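Local coordinates for hemoglobin-like protein (Methylacidiphilum infernorum, PDB 4NK2) that binds heme and, as a group II truncated hemoglobin, probably binds or carries oxygen, at residues A[142-156]-A[181-193]. Sequence-based numbering, arbitrary orientation.
Sequences KHALKDVHFPLSVLE and RVPYSEIQDFFVS
Aromatic side chains of the weakly bonded, kinked C-terminal helix 184-192, Phe-190, Phe-191 and Tyr-184, pack against the end of helix 131-147 and the start of helix 155-165, a helix-on-helix contact at the outer side of the globin fold. The axes of the short segments 142-147 and 184-192 cross at -34° and approach to 10.0 Å, so the helices run in broadly the same direction. Phe-190 lies between two lysines, with Lys-142 CE over one face and Lys-146 CD over the other. Both ammonium groups add a cation-pi component: Lys-142 NZ stands 4.6 Å from the Phe-190 ring centroid, nearly on the ring normal, after a bend at chi3 (72°) brings the chain's end over the ring. Lys-146 instead stays extended; its NZ remains over the other face and donates to Phe-190 O (2.8 Å), almost in line with the C=O bond. Phe-190 also turns an edge toward the face of His-143, a T-shaped pair with planes at 73°. Next to it, Phe-191 enters as a knob among Lys-142, Leu-145, Lys-146 and Leu-155; Leu-155 CD2 covers one face, 3.5 Å from Phe-191 CG, while Lys-142 O meets the edge at Phe-191 CE1 (3.4 Å). Glu-156 CB lies over the centre of one face of the Tyr-184 ring, 3.7 Å from its centroid, and Tyr-184 OH reaches Leu-155 CD2 at 3.7 Å. Replacing Tyr-184 by an alanine would probably strip Glu-156 of its CH-pi partner and leave a gap beside Leu-155. Trp-159 of helix 155-165 touches Lys-142, Leu-145 and Ile-187, tying all three helices together, while helix 53-75 packs against Ala-144 and Val-148.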
loop_
_atom_site.group_PDB
_atom_site.type_symbol
_atom_site.label_atom_id
_atom_site.label_comp_id
_atom_site.label_asym_id
_atom_site.label_seq_id
_atom_site.Cartn_x
_atom_site.Cartn_y
_atom_site.Cartn_z
ATOM N N LYS A 142 8.573 19.891 9.971
ATOM C CA LYS A 142 9.639 20.863 9.683
ATOM C C LYS A 142 9.280 22.217 10.285
ATOM O O LYS A 142 10.090 22.841 10.996
ATOM C CB LYS A 142 9.846 20.994 8.168
ATOM C CG LYS A 142 11.011 21.934 7.780
ATOM C CD LYS A 142 11.079 22.161 6.262
ATOM C CE LYS A 142 9.954 23.046 5.776
ATOM N NZ LYS A 142 10.082 23.385 4.324
ATOM N N HIS A 143 8.066 22.685 10.021
ATOM C CA HIS A 143 7.626 23.953 10.622
ATOM C C HIS A 143 7.560 23.929 12.146
ATOM O O HIS A 143 8.004 24.887 12.799
ATOM C CB HIS A 143 6.302 24.421 10.018
ATOM C CG HIS A 143 6.459 24.971 8.638
ATOM N ND1 HIS A 143 6.301 24.200 7.507
ATOM C CD2 HIS A 143 6.817 26.205 8.207
ATOM C CE1 HIS A 143 6.524 24.942 6.435
ATOM N NE2 HIS A 143 6.840 26.162 6.834
ATOM N N ALA A 144 7.011 22.857 12.724
ATOM C CA ALA A 144 6.985 22.753 14.189
ATOM C C ALA A 144 8.394 22.866 14.777
ATOM O O ALA A 144 8.607 23.570 15.766
ATOM C CB ALA A 144 6.309 21.449 14.648
ATOM N N LEU A 145 9.343 22.139 14.191
ATOM C CA LEU A 145 10.716 22.117 14.690
ATOM C C LEU A 145 11.284 23.524 14.752
ATOM O O LEU A 145 11.923 23.904 15.738
ATOM C CB LEU A 145 11.590 21.224 13.798
ATOM C CG LEU A 145 11.386 19.720 14.039
ATOM C CD1 LEU A 145 11.984 18.856 12.921
ATOM C CD2 LEU A 145 11.973 19.334 15.384
ATOM N N LYS A 146 11.039 24.308 13.704
ATOM C CA LYS A 146 11.509 25.698 13.680
ATOM C C LYS A 146 10.709 26.564 14.657
ATOM O O LYS A 146 11.288 27.386 15.398
ATOM C CB LYS A 146 11.411 26.285 12.261
ATOM C CG LYS A 146 11.738 27.780 12.222
ATOM C CD LYS A 146 12.064 28.272 10.820
ATOM C CE LYS A 146 12.805 29.610 10.917
ATOM N NZ LYS A 146 13.229 30.149 9.597
ATOM N N ASP A 147 9.395 26.381 14.653
ATOM C CA ASP A 147 8.484 27.164 15.464
ATOM C C ASP A 147 8.835 27.118 16.949
ATOM O O ASP A 147 8.675 28.092 17.646
ATOM C CB ASP A 147 7.034 26.691 15.281
ATOM O OD1 ASP A 147 5.525 26.239 13.486
ATOM O OD2 ASP A 147 6.927 27.904 13.203
ATOM N N VAL A 148 9.294 25.973 17.424
ATOM C CA VAL A 148 9.568 25.789 18.846
ATOM C C VAL A 148 11.064 25.921 19.157
ATOM O O VAL A 148 11.490 25.688 20.290
ATOM C CB VAL A 148 9.068 24.416 19.371
ATOM C CG1 VAL A 148 7.597 24.206 19.025
ATOM C CG2 VAL A 148 9.913 23.278 18.794
ATOM N N HIS A 149 11.853 26.283 18.153
ATOM C CA HIS A 149 13.291 26.479 18.342
ATOM C C HIS A 149 13.971 25.228 18.897
ATOM O O HIS A 149 14.763 25.290 19.853
ATOM C CB HIS A 149 13.550 27.698 19.250
ATOM C CG HIS A 149 12.665 28.867 18.938
ATOM N ND1 HIS A 149 12.558 29.398 17.668
ATOM C CD2 HIS A 149 11.823 29.586 19.719
ATOM C CE1 HIS A 149 11.689 30.396 17.682
ATOM N NE2 HIS A 149 11.240 30.539 18.919
ATOM N N PHE A 150 13.659 24.085 18.289
ATOM C CA PHE A 150 14.334 22.841 18.625
ATOM C C PHE A 150 15.843 23.075 18.542
ATOM O O PHE A 150 16.332 23.684 17.590
ATOM C CB PHE A 150 13.915 21.748 17.648
ATOM C CG PHE A 150 14.109 20.365 18.177
ATOM C CD1 PHE A 150 13.199 19.828 19.087
ATOM C CD2 PHE A 150 15.186 19.588 17.753
ATOM C CE1 PHE A 150 13.363 18.542 19.574
ATOM C CE2 PHE A 150 15.358 18.295 18.228
ATOM C CZ PHE A 150 14.446 17.767 19.142
ATOM N N PRO A 151 16.588 22.588 19.544
ATOM C CA PRO A 151 18.023 22.898 19.652
ATOM C C PRO A 151 18.788 22.494 18.389
ATOM O O PRO A 151 18.643 21.370 17.890
ATOM C CB PRO A 151 18.475 22.057 20.849
ATOM C CG PRO A 151 17.204 21.805 21.649
ATOM C CD PRO A 151 16.113 21.703 20.624
ATOM N N LEU A 152 19.611 23.401 17.872
ATOM C CA LEU A 152 20.247 23.161 16.582
ATOM C C LEU A 152 21.188 21.954 16.612
ATOM O O LEU A 152 21.439 21.335 15.577
ATOM C CB LEU A 152 20.987 24.422 16.107
ATOM C CG LEU A 152 20.096 25.622 15.758
ATOM C CD1 LEU A 152 20.935 26.879 15.502
ATOM C CD2 LEU A 152 19.202 25.324 14.545
ATOM N N SER A 153 21.698 21.615 17.792
ATOM C CA SER A 153 22.678 20.533 17.919
ATOM C C SER A 153 22.088 19.158 17.596
ATOM O O SER A 153 22.811 18.243 17.188
ATOM C CB SER A 153 23.244 20.493 19.332
ATOM O OG SER A 153 22.211 20.246 20.274
ATOM N N VAL A 154 20.784 19.005 17.782
ATOM C CA VAL A 154 20.156 17.679 17.621
ATOM C C VAL A 154 19.030 17.669 16.598
ATOM O O VAL A 154 18.363 16.646 16.396
ATOM C CB VAL A 154 19.619 17.170 18.953
ATOM C CG1 VAL A 154 20.778 16.817 19.865
ATOM C CG2 VAL A 154 18.758 18.251 19.594
ATOM N N LEU A 155 18.821 18.796 15.949
ATOM C CA LEU A 155 17.811 18.921 14.926
ATOM C C LEU A 155 17.966 17.893 13.809
ATOM O O LEU A 155 17.006 17.272 13.406
ATOM C CB LEU A 155 17.865 20.326 14.354
ATOM C CG LEU A 155 16.714 20.811 13.499
ATOM C CD1 LEU A 155 15.387 20.430 14.070
ATOM C CD2 LEU A 155 16.842 22.287 13.353
ATOM N N GLU A 156 19.174 17.723 13.306
ATOM C CA GLU A 156 19.366 16.808 12.179
ATOM C C GLU A 156 19.077 15.372 12.598
ATOM O O GLU A 156 18.433 14.634 11.869
ATOM C CB GLU A 156 20.772 16.917 11.574
ATOM C CG GLU A 156 21.001 15.944 10.409
ATOM C CD GLU A 156 22.299 16.209 9.647
ATOM O OE1 GLU A 156 23.225 16.822 10.224
ATOM O OE2 GLU A 156 22.392 15.811 8.460
ATOM N N ARG A 181 12.600 11.163 -0.752
ATOM C CA ARG A 181 13.547 11.358 0.345
ATOM C C ARG A 181 13.749 12.856 0.570
ATOM O O ARG A 181 13.849 13.631 -0.389
ATOM C CB ARG A 181 14.888 10.683 0.040
ATOM C CG ARG A 181 14.810 9.166 -0.139
ATOM C CD ARG A 181 13.941 8.519 0.937
ATOM N NE ARG A 181 14.454 8.723 2.300
ATOM C CZ ARG A 181 15.509 8.081 2.798
ATOM N NH1 ARG A 181 16.177 7.227 2.032
ATOM N NH2 ARG A 181 15.906 8.299 4.048
ATOM N N VAL A 182 13.788 13.271 1.834
ATOM C CA VAL A 182 14.067 14.662 2.171
ATOM C C VAL A 182 15.279 14.715 3.098
ATOM O O VAL A 182 15.133 14.707 4.314
ATOM C CB VAL A 182 12.855 15.337 2.846
ATOM C CG1 VAL A 182 13.119 16.831 3.064
ATOM C CG2 VAL A 182 11.600 15.148 2.003
ATOM N N PRO A 183 16.490 14.739 2.524
ATOM C CA PRO A 183 17.678 14.778 3.385
ATOM C C PRO A 183 17.782 16.130 4.079
ATOM O O PRO A 183 17.282 17.139 3.557
ATOM C CB PRO A 183 18.837 14.599 2.398
ATOM C CG PRO A 183 18.293 15.105 1.086
ATOM C CD PRO A 183 16.837 14.722 1.089
ATOM N N TYR A 184 18.417 16.147 5.244
ATOM C CA TYR A 184 18.500 17.366 6.038
ATOM C C TYR A 184 19.096 18.510 5.225
ATOM O O TYR A 184 18.743 19.671 5.420
ATOM C CB TYR A 184 19.334 17.100 7.286
ATOM C CG TYR A 184 19.361 18.248 8.260
ATOM C CD1 TYR A 184 18.230 18.587 8.989
ATOM C CD2 TYR A 184 20.524 18.988 8.455
ATOM C CE1 TYR A 184 18.249 19.630 9.892
ATOM C CE2 TYR A 184 20.558 20.030 9.349
ATOM C CZ TYR A 184 19.427 20.347 10.066
ATOM O OH TYR A 184 19.473 21.395 10.955
ATOM N N SER A 185 19.987 18.174 4.300
ATOM C CA SER A 185 20.678 19.191 3.506
ATOM C C SER A 185 19.713 20.019 2.659
ATOM O O SER A 185 19.950 21.208 2.428
ATOM C CB SER A 185 21.732 18.532 2.618
ATOM O OG SER A 185 21.124 17.619 1.720
ATOM N N GLU A 186 18.626 19.408 2.225
ATOM C CA GLU A 186 17.625 20.107 1.433
ATOM C C GLU A 186 16.886 21.168 2.222
ATOM O O GLU A 186 16.382 22.111 1.657
ATOM C CB GLU A 186 16.618 19.113 0.864
ATOM C CG GLU A 186 15.537 19.725 0.019
ATOM C CD GLU A 186 14.593 18.691 -0.536
ATOM O OE1 GLU A 186 14.959 17.517 -0.568
ATOM O OE2 GLU A 186 13.484 19.055 -0.934
ATOM N N ILE A 187 16.820 21.004 3.531
ATOM C CA ILE A 187 16.031 21.907 4.374
ATOM C C ILE A 187 16.835 22.637 5.450
ATOM O O ILE A 187 16.264 23.405 6.224
ATOM C CB ILE A 187 14.877 21.158 5.080
ATOM C CG1 ILE A 187 15.434 20.144 6.078
ATOM C CG2 ILE A 187 13.974 20.465 4.062
ATOM C CD1 ILE A 187 14.352 19.332 6.807
ATOM N N GLN A 188 18.144 22.408 5.510
ATOM C CA GLN A 188 18.927 22.939 6.623
ATOM C C GLN A 188 18.926 24.462 6.680
ATOM O O GLN A 188 18.923 25.046 7.773
ATOM C CB GLN A 188 20.362 22.391 6.624
ATOM C CG GLN A 188 21.159 22.660 5.353
ATOM C CD GLN A 188 22.461 21.881 5.332
ATOM O OE1 GLN A 188 22.931 21.394 6.370
ATOM N NE2 GLN A 188 23.044 21.749 4.151
ATOM N N ASP A 189 18.914 25.104 5.514
ATOM C CA ASP A 189 18.922 26.560 5.467
ATOM C C ASP A 189 17.650 27.126 6.087
ATOM O O ASP A 189 17.686 28.137 6.786
ATOM C CB ASP A 189 19.085 27.047 4.027
ATOM C CG ASP A 189 20.475 26.781 3.475
ATOM O OD1 ASP A 189 20.732 27.170 2.315
ATOM O OD2 ASP A 189 21.317 26.193 4.199
ATOM N N PHE A 190 16.530 26.455 5.848
ATOM C CA PHE A 190 15.252 26.895 6.381
ATOM C C PHE A 190 15.269 27.103 7.892
ATOM O O PHE A 190 14.630 28.026 8.405
ATOM C CB PHE A 190 14.156 25.887 6.007
ATOM C CG PHE A 190 12.900 26.025 6.820
ATOM C CD1 PHE A 190 11.945 26.981 6.496
ATOM C CD2 PHE A 190 12.663 25.176 7.898
ATOM C CE1 PHE A 190 10.769 27.104 7.247
ATOM C CE2 PHE A 190 11.507 25.292 8.659
ATOM C CZ PHE A 190 10.546 26.256 8.324
ATOM N N PHE A 191 15.989 26.251 8.616
ATOM C CA PHE A 191 15.944 26.306 10.082
ATOM C C PHE A 191 16.729 27.473 10.642
ATOM O O PHE A 191 16.565 27.845 11.803
ATOM C CB PHE A 191 16.474 25.012 10.692
ATOM C CG PHE A 191 15.574 23.841 10.472
ATOM C CD1 PHE A 191 14.314 23.808 11.052
ATOM C CD2 PHE A 191 15.979 22.782 9.680
ATOM C CE1 PHE A 191 13.476 22.730 10.854
ATOM C CE2 PHE A 191 15.147 21.704 9.476
ATOM C CZ PHE A 191 13.894 21.679 10.065
ATOM N N VAL A 192 17.576 28.046 9.803
ATOM C CA VAL A 192 18.553 29.016 10.260
ATOM C C VAL A 192 18.260 30.346 9.563
ATOM O O VAL A 192 18.980 31.336 9.711
ATOM C CB VAL A 192 19.964 28.436 10.040
ATOM C CG1 VAL A 192 20.736 29.218 9.027
ATOM C CG2 VAL A 192 20.686 28.304 11.363
ATOM N N SER A 193 17.159 30.329 8.832
ATOM C CA SER A 193 16.457 31.501 8.362
ATOM C C SER A 193 16.264 31.479 6.869
ATOM O O SER A 193 15.170 31.226 6.409
ATOM C CB SER A 193 17.138 32.789 8.791
ATOM O OG SER A 193 16.183 33.786 9.072
ATOM O OXT SER A 193 17.220 31.670 6.108
#